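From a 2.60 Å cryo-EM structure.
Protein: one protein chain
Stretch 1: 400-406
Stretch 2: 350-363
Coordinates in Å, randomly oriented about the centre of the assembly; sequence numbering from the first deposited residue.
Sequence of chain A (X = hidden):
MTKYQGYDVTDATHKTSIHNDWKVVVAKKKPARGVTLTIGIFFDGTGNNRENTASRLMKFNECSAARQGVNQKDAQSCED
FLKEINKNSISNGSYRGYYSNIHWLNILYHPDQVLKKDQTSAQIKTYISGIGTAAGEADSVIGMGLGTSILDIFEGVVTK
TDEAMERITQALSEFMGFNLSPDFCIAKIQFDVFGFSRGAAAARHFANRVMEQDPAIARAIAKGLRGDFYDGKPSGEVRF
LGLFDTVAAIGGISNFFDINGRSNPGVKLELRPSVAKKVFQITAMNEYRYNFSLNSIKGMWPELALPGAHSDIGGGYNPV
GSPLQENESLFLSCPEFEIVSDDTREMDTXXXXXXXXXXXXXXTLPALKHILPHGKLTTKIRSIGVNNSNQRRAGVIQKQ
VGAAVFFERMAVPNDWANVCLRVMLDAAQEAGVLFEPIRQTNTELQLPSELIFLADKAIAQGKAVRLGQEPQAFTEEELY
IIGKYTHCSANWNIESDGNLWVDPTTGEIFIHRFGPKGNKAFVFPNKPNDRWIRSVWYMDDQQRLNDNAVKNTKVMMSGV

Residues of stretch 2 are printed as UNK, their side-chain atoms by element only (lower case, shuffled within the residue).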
# COMPACT_ATOMS: atom_id res chain seq x y z
N GLN A 400 -43.22 5.18 9.51
CA GLN A 400 -42.07 4.32 9.29
C GLN A 400 -41.10 4.53 10.44
O GLN A 400 -40.63 5.65 10.67
CB GLN A 400 -41.39 4.61 7.95
CG GLN A 400 -40.44 3.50 7.51
CD GLN A 400 -39.48 3.94 6.44
OE1 GLN A 400 -39.05 5.09 6.41
NE2 GLN A 400 -39.12 3.02 5.56
N VAL A 401 -40.83 3.46 11.18
CA VAL A 401 -39.90 3.46 12.30
C VAL A 401 -38.68 2.65 11.89
O VAL A 401 -38.81 1.47 11.52
CB VAL A 401 -40.54 2.89 13.57
CG1 VAL A 401 -39.47 2.51 14.58
CG2 VAL A 401 -41.50 3.90 14.17
N GLY A 402 -37.53 3.28 11.94
CA GLY A 402 -36.26 2.60 11.70
C GLY A 402 -35.41 2.67 12.95
O GLY A 402 -35.46 3.64 13.69
N ALA A 403 -34.63 1.62 13.17
CA ALA A 403 -33.73 1.56 14.31
C ALA A 403 -32.37 1.08 13.85
O ALA A 403 -32.27 0.26 12.93
CB ALA A 403 -34.27 0.64 15.40
N ALA A 404 -31.33 1.63 14.46
CA ALA A 404 -29.97 1.17 14.22
C ALA A 404 -29.15 1.33 15.49
O ALA A 404 -29.59 1.95 16.46
CB ALA A 404 -29.32 1.93 13.06
N VAL A 405 -27.95 0.75 15.49
CA VAL A 405 -27.00 0.95 16.57
C VAL A 405 -25.97 1.98 16.13
O VAL A 405 -25.30 1.80 15.11
CB VAL A 405 -26.33 -0.37 16.97
CG1 VAL A 405 -25.44 -0.17 18.18
CG2 VAL A 405 -27.37 -1.41 17.26
N PHE A 406 -25.84 3.05 16.90
CA PHE A 406 -24.95 4.15 16.59
C PHE A 406 -23.82 4.22 17.60
O PHE A 406 -24.03 4.08 18.81
CB PHE A 406 -25.71 5.48 16.58
CG PHE A 406 -25.18 6.47 15.60
CD1 PHE A 406 -25.23 6.22 14.24
CD2 PHE A 406 -24.63 7.66 16.03
CE1 PHE A 406 -24.75 7.14 13.34
CE2 PHE A 406 -24.14 8.58 15.13
CZ PHE A 406 -24.20 8.31 13.79
N UNK A 350 -40.29 -4.09 16.14
CA UNK A 350 -39.35 -5.16 15.81
C UNK A 350 -37.96 -4.60 15.53
O UNK A 350 -36.95 -5.19 15.94
n UNK A 350 -36.98 -6.78 11.49
c UNK A 350 -39.85 -5.96 14.61
n UNK A 350 -38.21 -5.24 10.30
n UNK A 350 -39.25 -6.60 11.84
c UNK A 350 -39.28 -7.66 12.85
c UNK A 350 -38.97 -7.14 14.24
c UNK A 350 -38.15 -6.21 11.21
N UNK A 351 -37.89 -3.47 14.83
CA UNK A 351 -36.59 -2.90 14.49
C UNK A 351 -35.86 -2.43 15.74
O UNK A 351 -34.64 -2.58 15.85
c UNK A 351 -37.40 -2.32 12.19
c UNK A 351 -36.75 -1.78 13.45
c UNK A 351 -37.56 -0.63 14.00
N UNK A 352 -36.60 -1.87 16.71
CA UNK A 352 -35.96 -1.46 17.95
C UNK A 352 -35.45 -2.66 18.73
O UNK A 352 -34.37 -2.61 19.32
c UNK A 352 -35.87 -0.28 22.44
o UNK A 352 -34.44 1.31 23.50
c UNK A 352 -36.47 -0.75 21.29
c UNK A 352 -35.44 0.97 20.03
c UNK A 352 -36.93 -0.66 18.82
c UNK A 352 -34.84 1.45 21.16
c UNK A 352 -35.05 0.83 22.37
c UNK A 352 -36.28 -0.13 20.07
N UNK A 353 -36.22 -3.75 18.76
CA UNK A 353 -35.78 -4.94 19.47
C UNK A 353 -34.54 -5.53 18.82
O UNK A 353 -33.61 -5.97 19.51
c UNK A 353 -36.92 -5.96 19.52
c UNK A 353 -41.31 -6.00 19.89
n UNK A 353 -42.49 -5.48 20.18
n UNK A 353 -41.04 -6.37 18.64
n UNK A 353 -40.38 -6.14 20.83
c UNK A 353 -38.02 -5.59 20.49
c UNK A 353 -39.05 -6.69 20.60
N UNK A 354 -34.50 -5.52 17.48
CA UNK A 354 -33.32 -6.01 16.78
C UNK A 354 -32.11 -5.14 17.06
O UNK A 354 -31.01 -5.64 17.30
c UNK A 354 -31.98 -7.91 14.82
n UNK A 354 -31.61 -8.24 12.39
c UNK A 354 -31.08 -8.50 13.75
c UNK A 354 -32.43 -6.51 14.43
c UNK A 354 -33.61 -6.07 15.28
N UNK A 355 -32.30 -3.82 17.03
CA UNK A 355 -31.19 -2.91 17.29
C UNK A 355 -30.67 -3.05 18.71
O UNK A 355 -29.46 -3.00 18.95
c UNK A 355 -31.60 -1.47 17.01
N UNK A 356 -31.57 -3.25 19.68
CA UNK A 356 -31.13 -3.42 21.06
C UNK A 356 -30.42 -4.75 21.24
O UNK A 356 -29.45 -4.84 22.00
c UNK A 356 -32.32 -3.30 22.01
o UNK A 356 -31.56 -0.30 23.79
c UNK A 356 -32.03 -1.45 23.69
c UNK A 356 -32.65 -1.87 22.38
o UNK A 356 -32.01 -2.27 24.63
N UNK A 357 -30.87 -5.80 20.55
CA UNK A 357 -30.14 -7.06 20.57
C UNK A 357 -28.74 -6.88 20.01
O UNK A 357 -27.77 -7.39 20.58
c UNK A 357 -31.78 -9.01 20.61
o UNK A 357 -31.88 -10.51 18.76
n UNK A 357 -32.35 -11.36 20.78
c UNK A 357 -30.90 -8.12 19.77
c UNK A 357 -32.01 -10.36 19.97
N UNK A 358 -28.61 -6.15 18.90
CA UNK A 358 -27.29 -5.92 18.32
C UNK A 358 -26.42 -5.10 19.26
O UNK A 358 -25.22 -5.35 19.38
c UNK A 358 -27.42 -5.26 16.94
c UNK A 358 -28.20 -6.14 16.00
c UNK A 358 -26.04 -4.98 16.36
N UNK A 359 -27.01 -4.12 19.94
CA UNK A 359 -26.23 -3.29 20.86
C UNK A 359 -25.72 -4.11 22.04
O UNK A 359 -24.57 -3.96 22.46
c UNK A 359 -27.05 -2.11 21.36
c UNK A 359 -27.05 0.00 22.70
n UNK A 359 -29.17 -1.68 25.17
n UNK A 359 -26.99 -1.01 25.32
n UNK A 359 -28.17 -0.64 23.38
c UNK A 359 -26.20 -1.01 21.96
c UNK A 359 -28.11 -1.11 24.63
N UNK A 360 -26.57 -4.97 22.60
CA UNK A 360 -26.13 -5.80 23.71
C UNK A 360 -25.18 -6.90 23.26
O UNK A 360 -24.42 -7.41 24.09
c UNK A 360 -28.35 -5.40 24.91
c UNK A 360 -27.34 -6.42 24.42
c UNK A 360 -29.46 -6.06 25.69
n UNK A 360 -31.10 -4.20 25.86
c UNK A 360 -30.82 -5.53 25.26
N UNK A 361 -25.21 -7.27 21.98
CA UNK A 361 -24.20 -8.19 21.46
C UNK A 361 -22.86 -7.49 21.29
O UNK A 361 -21.81 -8.08 21.56
c UNK A 361 -24.67 -8.77 20.13
c UNK A 361 -23.77 -9.85 19.57
s UNK A 361 -22.55 -9.20 18.41
c UNK A 361 -23.59 -8.75 17.03
N UNK A 362 -22.89 -6.23 20.84
CA UNK A 362 -21.65 -5.49 20.62
C UNK A 362 -21.02 -5.05 21.93
O UNK A 362 -19.80 -4.91 22.01
c UNK A 362 -21.17 -5.50 17.68
c UNK A 362 -21.93 -4.28 19.74
c UNK A 362 -22.25 -4.62 18.28
c UNK A 362 -22.43 -3.36 17.48
N UNK A 363 -21.83 -4.84 22.97
CA UNK A 363 -21.30 -4.46 24.27
C UNK A 363 -20.61 -5.61 24.97
O UNK A 363 -19.90 -5.38 25.96
c UNK A 363 -23.50 -2.30 27.56
c UNK A 363 -22.42 -3.92 25.15
s UNK A 363 -24.11 -1.89 25.93
c UNK A 363 -22.75 -2.46 24.91

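Position 350 carries three carbons, a nitrogen, then a carbon bearing two more nitrogens. This guanidinium makes it Arg 350. It is exposed and does not reach the strand.

Position 351 has one carbon carrying two others, a beta-branched group of three. Its CB points toward the strand. One of the two outer carbons lies 3.7 Å from Val 401 CG1 and 3.8 Å from Ala 403 CB. The backbone O of 351 sits 3.3 Å from Ala 403 CB. The residue is Val 351, and the outer carbon in contact is CG2.

Position 352 has one carbon, then a six-carbon ring bearing one oxygen. The CB points sideways, and the backbone makes the closest approach, with the N of 352 3.7 Å from Ala 403 CB. The ring and its oxygen make this Tyr 352.

Position 353 repeats the three carbons, nitrogen and carbon with two nitrogens. It is Arg 353. Its CB points away from the strand.

Position 354 shows four carbons in a row ending in nitrogen, so it is Lys 354. The CB points sideways and the end of the chain leads away.

Position 355 has a single side-chain carbon, and it points toward the strand. The CB of 355 is 3.8 Å from Ala 403 CB and 4.2 Å from Val 405 CG2. The backbone O of 355 comes within 3.1 Å of Val 405 CG2. The residue is Ala 355.

Position 356 has three carbons, the third carrying two oxygens. The carboxylate makes it Glu 356. Its CA-to-CB bond points away from the strand.

Position 357 has three carbons, the third carrying one oxygen and one nitrogen. The amide makes it Gln 357. It is exposed and touches nothing on the strand.

Position 358 again has one carbon carrying two others. The CB of 358 points toward the strand and lies 3.9 Å from Val 405 CG2. It is Val 358.

Position 359 has three carbons, a nitrogen, then a carbon with two nitrogens. The second carbon of 359 packs 3.9 Å from Val 405 CG1. This is Arg 359, and that carbon is CG. The end of the chain leads away, and Arg 359 NH2 forms a salt bridge with Glu 356 OE1 at 3.0 Å; the hydrogen bond within it is weak.

Position 360 has four carbons in a row and a terminal nitrogen. It is Lys 360. Its NZ forms a second salt bridge to Glu 356 OE1, very short at 2.5 Å.

Position 361 has two carbons, a sulfur and one carbon, unbranched. It is Met 361, exposed and out of reach.

Position 362 has four carbons, forked at the second. Its CB points toward the strand, and one terminal carbon of 362 lies 4.4 Å from Val 405 CG1. It is Leu 362, and that carbon is CD1.

Position 363 again has two carbons, sulfur and carbon: Met 363, also out of reach.

The helix and strand run parallel, 6.9 Å apart at their closest. No hydrogen bond crosses between them. Val 401, Ala 403 and Val 405 point toward the helix, meeting an apolar face of Val 351, Ala 355, Val 358 and Leu 362. The small Ala 403 and Ala 355 meet where the backbones lie close.

Stretch 2 350-363: RVYRKAEQVRKMLM
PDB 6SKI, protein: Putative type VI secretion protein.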